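PDB 6FOP: glycoside hydrolase family 81, which probably hydrolyses internal beta-1,3-glucosidic bonds in beta-1,3-glucans such as laminarin, as glucanases of this family do. Local coordinates for residues K344-L349 against G421-A426; D415-Y420 against S495-A500. All blocks are in the same frame, centred on the assembly; numbering follows the deposited sequence.

Contact 1: K344-L349 against G421-A426; sequences KHLGKL and GYFLHA
One face of the Tyr422 ring lies against the backbone of Lys344: Lys344 CA stands 4.1 Å from the ring centroid and only 6° off the ring normal, a CH-pi contact directly over the centre. Lys344 N sits over the same ring, 3.9 Å from Tyr422 CG, while Gly347 CA comes in obliquely, 4.0 Å from Tyr422 CD1. The Phe423 ring takes a second CH-pi contact, with Leu346 CD1 4.1 Å from its centroid and 11° off the normal. Beyond the rings, Leu346 CB meets Ala426 CB at 4.1 Å. Helices 339-359 and 416-433 run roughly parallel, their short segments inclined by 31° and 7.9 Å apart at closest approach, as expected of helices in the (alpha/alpha)6 barrel of family 81 enzymes. Lacking a side chain, Gly347 presents bare backbone to the tyrosine, and its CA comes within 5.2 Å of Tyr422 CA. The Lys344 chain lies side by side with Tyr422, pointing the same way, its CG passing CE2, CZ and OH of the ring, before it bends at chi3 and chi4. A water accepts from Lys344 NZ and donates to Tyr422 OH, joining the two polar ends. Each also has a stronger partner: Lys344 NZ makes a salt bridge to Glu641, and for Tyr422 OH the partner is Glu496 on helix 494-511.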
ATOM      1  N   LYS A 344      -0.104  17.291  -8.859  1.00 13.31           N
ATOM      2  CA  LYS A 344       1.224  17.236  -9.483  1.00 13.45           C
ATOM      3  C   LYS A 344       1.899  18.616  -9.484  1.00 13.26           C
ATOM      4  O   LYS A 344       3.085  18.725  -9.208  1.00 13.47           O
ATOM      5  CB  LYS A 344       1.190  16.685 -10.917  1.00 15.93           C
ATOM      6  CG  LYS A 344       1.032  15.161 -10.994  1.00 18.74           C
ATOM      7  CD  LYS A 344       1.095  14.607 -12.390  1.00 20.22           C
ATOM      8  CE  LYS A 344       2.441  14.685 -13.077  1.00 17.39           C
ATOM      9  NZ  LYS A 344       3.465  13.679 -12.669  1.00 16.13           N
ATOM     10  N   HIS A 345       1.113  19.654  -9.785  1.00 12.48           N
ATOM     11  CA  HIS A 345       1.641  21.007  -9.784  1.00 12.81           C
ATOM     12  C   HIS A 345       2.069  21.436  -8.375  1.00 13.26           C
ATOM     13  O   HIS A 345       3.136  22.021  -8.190  1.00 13.38           O
ATOM     14  CB  HIS A 345       0.607  21.956 -10.373  1.00 14.23           C
ATOM     15  CG  HIS A 345       1.067  23.370 -10.445  1.00 14.74           C
ATOM     16  ND1 HIS A 345       1.923  23.812 -11.420  1.00 15.71           N
ATOM     17  CD2 HIS A 345       0.809  24.438  -9.656  1.00 16.04           C
ATOM     18  CE1 HIS A 345       2.178  25.088 -11.229  1.00 16.76           C
ATOM     19  NE2 HIS A 345       1.516  25.495 -10.168  1.00 16.81           N
ATOM     20  N   LEU A 346       1.225  21.164  -7.381  1.00 13.30           N
ATOM     21  CA  LEU A 346       1.564  21.491  -5.990  1.00 12.78           C
ATOM     22  C   LEU A 346       2.840  20.772  -5.534  1.00 12.78           C
ATOM     23  O   LEU A 346       3.660  21.342  -4.813  1.00 14.29           O
ATOM     24  CB  LEU A 346       0.437  21.138  -5.042  1.00 13.82           C
ATOM     25  CG  LEU A 346      -0.767  22.069  -5.103  1.00 14.89           C
ATOM     26  CD1 LEU A 346      -1.900  21.487  -4.243  1.00 16.98           C
ATOM     27  CD2 LEU A 346      -0.426  23.487  -4.635  1.00 17.00           C
ATOM     28  N   GLY A 347       3.041  19.533  -6.002  1.00 12.47           N
ATOM     29  CA  GLY A 347       4.266  18.812  -5.676  1.00 12.55           C
ATOM     30  C   GLY A 347       5.505  19.484  -6.290  1.00 12.38           C
ATOM     31  O   GLY A 347       6.552  19.593  -5.656  1.00 12.94           O
ATOM     32  N   LYS A 348       5.367  19.919  -7.544  1.00 12.78           N
ATOM     33  CA  LYS A 348       6.430  20.640  -8.245  1.00 12.40           C
ATOM     34  C   LYS A 348       6.836  21.890  -7.434  1.00 12.66           C
ATOM     35  O   LYS A 348       8.033  22.134  -7.222  1.00 13.53           O
ATOM     36  CB  LYS A 348       5.954  21.003  -9.645  1.00 13.14           C
ATOM     37  CG  LYS A 348       7.003  21.703 -10.459  1.00 14.11           C
ATOM     38  CD  LYS A 348       6.682  21.789 -11.927  1.00 18.00           C
ATOM     39  CE  LYS A 348       5.359  22.300 -12.315  1.00 21.64           C
ATOM     40  NZ  LYS A 348       5.272  22.141 -13.819  1.00 21.91           N
ATOM     41  N   LEU A 349       5.843  22.663  -6.991  1.00 12.64           N
ATOM     42  CA  LEU A 349       6.161  23.853  -6.176  1.00 12.92           C
ATOM     43  C   LEU A 349       6.808  23.482  -4.828  1.00 13.10           C
ATOM     44  O   LEU A 349       7.736  24.142  -4.355  1.00 14.42           O
ATOM     45  CB  LEU A 349       4.955  24.726  -5.959  1.00 14.27           C
ATOM     46  CG  LEU A 349       4.282  25.261  -7.231  1.00 16.86           C
ATOM     47  CD1 LEU A 349       3.254  26.307  -6.879  1.00 16.72           C
ATOM     48  CD2 LEU A 349       5.197  25.785  -8.290  1.00 18.85           C
ATOM     49  N   GLY A 421      -1.726  12.830  -1.682  1.00 13.68           N
ATOM     50  CA  GLY A 421      -0.346  12.891  -1.232  1.00 13.16           C
ATOM     51  C   GLY A 421       0.343  14.190  -1.651  1.00 13.38           C
ATOM     52  O   GLY A 421       1.116  14.752  -0.885  1.00 13.25           O
ATOM     53  N   TYR A 422       0.051  14.651  -2.872  1.00 12.54           N
ATOM     54  CA  TYR A 422       0.614  15.909  -3.346  1.00 12.04           C
ATOM     55  C   TYR A 422       0.097  17.107  -2.545  1.00 12.24           C
ATOM     56  O   TYR A 422       0.862  18.032  -2.232  1.00 13.28           O
ATOM     57  CB  TYR A 422       0.302  16.106  -4.822  1.00 12.23           C
ATOM     58  CG  TYR A 422       1.026  15.171  -5.756  1.00 12.91           C
ATOM     59  CD1 TYR A 422       2.392  15.284  -5.982  1.00 13.30           C
ATOM     60  CD2 TYR A 422       0.341  14.176  -6.473  1.00 12.25           C
ATOM     61  CE1 TYR A 422       3.045  14.445  -6.864  1.00 13.46           C
ATOM     62  CE2 TYR A 422       1.005  13.329  -7.367  1.00 13.48           C
ATOM     63  CZ  TYR A 422       2.365  13.453  -7.553  1.00 12.68           C
ATOM     64  OH  TYR A 422       3.044  12.629  -8.420  1.00 13.54           O
ATOM     65  N   PHE A 423      -1.199  17.115  -2.231  1.00 12.63           N
ATOM     66  CA  PHE A 423      -1.788  18.185  -1.409  1.00 12.37           C
ATOM     67  C   PHE A 423      -1.152  18.187  -0.015  1.00 12.91           C
ATOM     68  O   PHE A 423      -0.824  19.247   0.540  1.00 13.48           O
ATOM     69  CB  PHE A 423      -3.321  18.018  -1.257  1.00 13.50           C
ATOM     70  CG  PHE A 423      -4.127  18.394  -2.468  1.00 13.96           C
ATOM     71  CD1 PHE A 423      -4.088  17.635  -3.637  1.00 13.89           C
ATOM     72  CD2 PHE A 423      -4.962  19.497  -2.441  1.00 16.41           C
ATOM     73  CE1 PHE A 423      -4.832  17.990  -4.752  1.00 15.26           C
ATOM     74  CE2 PHE A 423      -5.719  19.855  -3.544  1.00 16.71           C
ATOM     75  CZ  PHE A 423      -5.637  19.112  -4.722  1.00 16.13           C
ATOM     76  N   LEU A 424      -0.957  16.991   0.543  1.00 12.90           N
ATOM     77  CA  LEU A 424      -0.356  16.849   1.848  1.00 13.45           C
ATOM     78  C   LEU A 424       1.096  17.295   1.859  1.00 13.27           C
ATOM     79  O   LEU A 424       1.560  17.882   2.833  1.00 13.50           O
ATOM     80  CB  LEU A 424      -0.487  15.402   2.338  1.00 13.98           C
ATOM     81  CG  LEU A 424      -1.924  14.931   2.589  1.00 14.48           C
ATOM     82  CD1 LEU A 424      -1.896  13.440   2.922  1.00 15.57           C
ATOM     83  CD2 LEU A 424      -2.606  15.746   3.669  1.00 15.54           C
ATOM     84  N   HIS A 425       1.814  17.022   0.772  1.00 12.78           N
ATOM     85  CA  HIS A 425       3.201  17.460   0.667  1.00 12.60           C
ATOM     86  C   HIS A 425       3.276  19.008   0.743  1.00 11.99           C
ATOM     87  O   HIS A 425       4.048  19.570   1.523  1.00 13.15           O
ATOM     88  CB  HIS A 425       3.899  16.906  -0.557  1.00 12.76           C
ATOM     89  CG  HIS A 425       5.364  17.183  -0.566  1.00 12.83           C
ATOM     90  ND1 HIS A 425       6.133  17.024  -1.687  1.00 12.63           N
ATOM     91  CD2 HIS A 425       6.213  17.584   0.418  1.00 13.52           C
ATOM     92  CE1 HIS A 425       7.390  17.325  -1.401  1.00 14.06           C
ATOM     93  NE2 HIS A 425       7.462  17.689  -0.141  1.00 13.41           N
ATOM     94  N   ALA A 426       2.432  19.662  -0.046  1.00 11.83           N
ATOM     95  CA  ALA A 426       2.407  21.118  -0.043  1.00 12.71           C
ATOM     96  C   ALA A 426       2.028  21.643   1.324  1.00 12.19           C
ATOM     97  O   ALA A 426       2.632  22.599   1.817  1.00 13.63           O
ATOM     98  CB  ALA A 426       1.468  21.637  -1.106  1.00 13.05           C
TER
HETATM   99  O   HOH W   1       4.698  14.220 -10.053  1.00 14.03           O

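Contact 2: D415-Y420 against S495-A500; sequences DHHFHY and SEAINA
Glu496 meets Phe418 from its first side-chain carbon: Glu496 CB lies 3.4 Å from Phe418 CD1, a tight carbon-carbon contact oblique to the ring. Glu496 CG stands anti to the carbonyl carbon, and the chain carries CD onward extended, across Phe418 at about a right angle. At the tip, Glu496 OE1 rests 3.5 Å from Phe418 CB and nearly as close to CG, the carboxylate plane turned 50° from the ring. OE2 is gripped by two tyrosine hydroxyls, Tyr340 and Tyr422, while OE1 packs against carbon of Phe418.

Further along the rim, Phe418 CE1 approaches Ala497 N, which lies at the ring edge. The His417 ring lies over one face of Phe418, its CE1 3.3 Å above the plane, offset toward the rim. With chi1 at 62°, CG of His417 takes the crowded position between backbone N and carbonyl carbon. The ring's CD2 touches Ala497 CB at 3.6 Å, and NE2 is hydrogen-bonded to Gln491. Ala500 CB packs on His417 O.

No direct hydrogen bond crosses between the segments, but a water bridges them through three bonds: it donates to Phe418 O and to Glu496 O (2.9 Å) and accepts from Asn499 ND2. Glu496 O is shared with a weak helical bond from Ala500 N, 3.5 Å long.

Small alanines and a close CA pair, Phe418 and Glu496, let the short axes pass 7.8 Å apart at 61°, a steep crossing near the start of two helices of the (alpha/alpha)6 barrel. A methylpentanediol, probably from the crystallisation liquor, lies about 4 Å from the Glu496 side chain, and Asp415 OD2 hydrogen-bonds one, consistent with a pocket at this end of the barrel, where such folds usually carry the substrate cleft.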
ATOM      1  N   ASP A 415      -7.418   5.769  -6.212  1.00 13.63           N
ATOM      2  CA  ASP A 415      -6.234   6.630  -6.233  1.00 14.22           C
ATOM      3  C   ASP A 415      -6.231   7.797  -5.244  1.00 12.67           C
ATOM      4  O   ASP A 415      -5.471   8.753  -5.440  1.00 13.76           O
ATOM      5  CB  ASP A 415      -5.980   7.217  -7.641  1.00 14.95           C
ATOM      6  CG  ASP A 415      -5.774   6.169  -8.725  1.00 16.63           C
ATOM      7  OD1 ASP A 415      -5.739   4.979  -8.412  1.00 16.05           O
ATOM      8  OD2 ASP A 415      -5.673   6.563  -9.913  1.00 17.41           O
ATOM      9  N   HIS A 416      -7.016   7.771  -4.172  1.00 13.03           N
ATOM     10  CA  HIS A 416      -7.028   8.968  -3.335  1.00 12.51           C
ATOM     11  C   HIS A 416      -5.656   9.254  -2.725  1.00 12.66           C
ATOM     12  O   HIS A 416      -5.308  10.421  -2.494  1.00 13.11           O
ATOM     13  CB  HIS A 416      -8.083   8.902  -2.232  1.00 13.29           C
ATOM     14  CG  HIS A 416      -9.481   9.074  -2.737  1.00 13.60           C
ATOM     15  ND1 HIS A 416     -10.539   9.356  -1.901  1.00 14.50           N
ATOM     16  CD2 HIS A 416     -10.000   8.988  -3.982  1.00 14.61           C
ATOM     17  CE1 HIS A 416     -11.648   9.470  -2.617  1.00 15.62           C
ATOM     18  NE2 HIS A 416     -11.348   9.242  -3.882  1.00 15.76           N
ATOM     19  N   HIS A 417      -4.920   8.209  -2.381  1.00 12.55           N
ATOM     20  CA  HIS A 417      -3.568   8.400  -1.844  1.00 12.30           C
ATOM     21  C   HIS A 417      -2.647   9.104  -2.848  1.00 12.29           C
ATOM     22  O   HIS A 417      -1.896  10.013  -2.458  1.00 13.01           O
ATOM     23  CB  HIS A 417      -2.977   7.084  -1.278  1.00 12.60           C
ATOM     24  CG  HIS A 417      -2.797   5.975  -2.281  1.00 12.99           C
ATOM     25  ND1 HIS A 417      -3.584   5.817  -3.397  1.00 12.98           N
ATOM     26  CD2 HIS A 417      -1.909   4.962  -2.308  1.00 13.14           C
ATOM     27  CE1 HIS A 417      -3.184   4.749  -4.065  1.00 13.27           C
ATOM     28  NE2 HIS A 417      -2.168   4.212  -3.422  1.00 12.92           N
ATOM     29  N   PHE A 418      -2.735   8.721  -4.131  1.00 11.84           N
ATOM     30  CA  PHE A 418      -1.906   9.358  -5.155  1.00 12.17           C
ATOM     31  C   PHE A 418      -2.273  10.842  -5.253  1.00 12.60           C
ATOM     32  O   PHE A 418      -1.384  11.711  -5.327  1.00 13.38           O
ATOM     33  CB  PHE A 418      -2.150   8.739  -6.529  1.00 12.87           C
ATOM     34  CG  PHE A 418      -1.825   7.261  -6.644  1.00 12.85           C
ATOM     35  CD1 PHE A 418      -0.922   6.627  -5.815  1.00 11.58           C
ATOM     36  CD2 PHE A 418      -2.390   6.540  -7.684  1.00 13.82           C
ATOM     37  CE1 PHE A 418      -0.581   5.300  -6.033  1.00 12.99           C
ATOM     38  CE2 PHE A 418      -2.086   5.213  -7.872  1.00 13.92           C
ATOM     39  CZ  PHE A 418      -1.174   4.601  -7.046  1.00 13.10           C
ATOM     40  N   HIS A 419      -3.562  11.149  -5.335  1.00 12.50           N
ATOM     41  CA  HIS A 419      -3.969  12.534  -5.529  1.00 13.88           C
ATOM     42  C   HIS A 419      -3.631  13.358  -4.297  1.00 13.18           C
ATOM     43  O   HIS A 419      -3.026  14.441  -4.378  1.00 13.88           O
ATOM     44  CB  HIS A 419      -5.470  12.671  -5.744  1.00 15.28           C
ATOM     45  CG  HIS A 419      -6.021  12.152  -7.027  1.00 14.94           C
ATOM     46  ND1 HIS A 419      -5.680  10.965  -7.631  1.00 18.80           N
ATOM     47  CD2 HIS A 419      -7.021  12.671  -7.772  1.00 14.00           C
ATOM     48  CE1 HIS A 419      -6.447  10.790  -8.700  1.00 15.41           C
ATOM     49  NE2 HIS A 419      -7.263  11.807  -8.800  1.00 18.06           N
ATOM     50  N   TYR A 420      -4.081  12.889  -3.143  1.00 13.69           N
ATOM     51  CA  TYR A 420      -4.005  13.702  -1.943  1.00 12.85           C
ATOM     52  C   TYR A 420      -2.589  13.782  -1.376  1.00 13.38           C
ATOM     53  O   TYR A 420      -2.283  14.721  -0.662  1.00 14.12           O
ATOM     54  CB  TYR A 420      -4.991  13.223  -0.899  1.00 13.49           C
ATOM     55  CG  TYR A 420      -6.451  13.257  -1.312  1.00 13.82           C
ATOM     56  CD1 TYR A 420      -6.884  13.846  -2.474  1.00 15.14           C
ATOM     57  CD2 TYR A 420      -7.407  12.624  -0.517  1.00 14.31           C
ATOM     58  CE1 TYR A 420      -8.211  13.838  -2.849  1.00 15.82           C
ATOM     59  CE2 TYR A 420      -8.718  12.595  -0.880  1.00 15.12           C
ATOM     60  CZ  TYR A 420      -9.131  13.181  -2.053  1.00 15.46           C
ATOM     61  OH  TYR A 420     -10.432  13.166  -2.454  1.00 18.72           O
ATOM     62  N   SER A 495       5.631   4.698  -5.855  1.00 11.62           N
ATOM     63  CA  SER A 495       6.250   5.960  -5.471  1.00 11.79           C
ATOM     64  C   SER A 495       5.218   7.043  -5.197  1.00 11.21           C
ATOM     65  O   SER A 495       5.438   7.880  -4.311  1.00 12.08           O
ATOM     66  CB  SER A 495       7.287   6.366  -6.534  1.00 12.45           C
ATOM     67  OG  SER A 495       6.794   6.174  -7.864  1.00 13.13           O
ATOM     68  N   GLU A 496       4.085   7.065  -5.910  1.00 11.24           N
ATOM     69  CA  GLU A 496       3.024   8.006  -5.520  1.00 11.70           C
ATOM     70  C   GLU A 496       2.335   7.660  -4.184  1.00 11.82           C
ATOM     71  O   GLU A 496       1.872   8.554  -3.479  1.00 13.28           O
ATOM     72  CB  GLU A 496       1.984   8.229  -6.621  1.00 11.96           C
ATOM     73  CG  GLU A 496       2.485   9.168  -7.698  1.00 12.72           C
ATOM     74  CD  GLU A 496       1.455   9.600  -8.706  1.00 13.71           C
ATOM     75  OE1 GLU A 496       0.454   8.871  -8.882  1.00 14.53           O
ATOM     76  OE2 GLU A 496       1.682  10.647  -9.363  1.00 13.95           O
ATOM     77  N   ALA A 497       2.299   6.380  -3.814  1.00 11.48           N
ATOM     78  CA  ALA A 497       1.823   5.995  -2.481  1.00 11.49           C
ATOM     79  C   ALA A 497       2.824   6.524  -1.437  1.00 11.99           C
ATOM     80  O   ALA A 497       2.459   7.178  -0.454  1.00 12.01           O
ATOM     81  CB  ALA A 497       1.699   4.478  -2.389  1.00 12.19           C
ATOM     82  N   ILE A 498       4.106   6.286  -1.684  1.00 11.54           N
ATOM     83  CA  ILE A 498       5.162   6.714  -0.762  1.00 12.21           C
ATOM     84  C   ILE A 498       5.242   8.235  -0.627  1.00 11.94           C
ATOM     85  O   ILE A 498       5.549   8.741   0.459  1.00 12.08           O
ATOM     86  CB  ILE A 498       6.502   6.051  -1.154  1.00 12.39           C
ATOM     87  CG1 ILE A 498       6.464   4.551  -0.786  1.00 13.60           C
ATOM     88  CG2 ILE A 498       7.709   6.756  -0.546  1.00 13.39           C
ATOM     89  CD1 ILE A 498       7.482   3.711  -1.542  1.00 13.65           C
ATOM     90  N   ASN A 499       4.914   8.963  -1.696  1.00 11.39           N
ATOM     91  CA  ASN A 499       4.833  10.419  -1.612  1.00 12.11           C
ATOM     92  C   ASN A 499       3.818  10.844  -0.560  1.00 11.98           C
ATOM     93  O   ASN A 499       4.059  11.795   0.211  1.00 12.19           O
ATOM     94  CB  ASN A 499       4.429  10.979  -2.962  1.00 11.87           C
ATOM     95  CG  ASN A 499       4.400  12.496  -3.001  1.00 12.33           C
ATOM     96  OD1 ASN A 499       5.366  13.167  -2.609  1.00 13.67           O
ATOM     97  ND2 ASN A 499       3.308  13.042  -3.505  1.00 12.27           N
ATOM     98  N   ALA A 500       2.657  10.177  -0.518  1.00 11.32           N
ATOM     99  CA  ALA A 500       1.676  10.518   0.518  1.00 12.22           C
ATOM    100  C   ALA A 500       2.229  10.222   1.906  1.00 11.99           C
ATOM    101  O   ALA A 500       2.050  10.995   2.851  1.00 12.45           O
ATOM    102  CB  ALA A 500       0.381   9.770   0.301  1.00 12.60           C
TER
HETATM  103  O   HOH W   2       1.098  11.248  -4.043  1.00 14.82           O

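Helix 416-433 joins the two contacts: its first turn, 416-420, with Asp415 just before it, meets helix 494-511 in contact 2, and the next residues, 421-426, meet helix 339-359 in contact 1. In chain order the segments come 344-349, 415-420, 421-426, 495-500, so the two contacts interleave, all within the family 81 C-terminal range. The centres lie about 10 Å apart, contact 2 being nearer the middle of the chain. They touch directly: Tyr422 OH is hydrogen-bonded to Glu496 OE2 at 2.6 Å, and Gly421 CA packs on Ala500 CB at 3.6 Å. One helix thus packs against two others in the barrel, and Tyr422 of contact 1 reaches the carboxylate of contact 2.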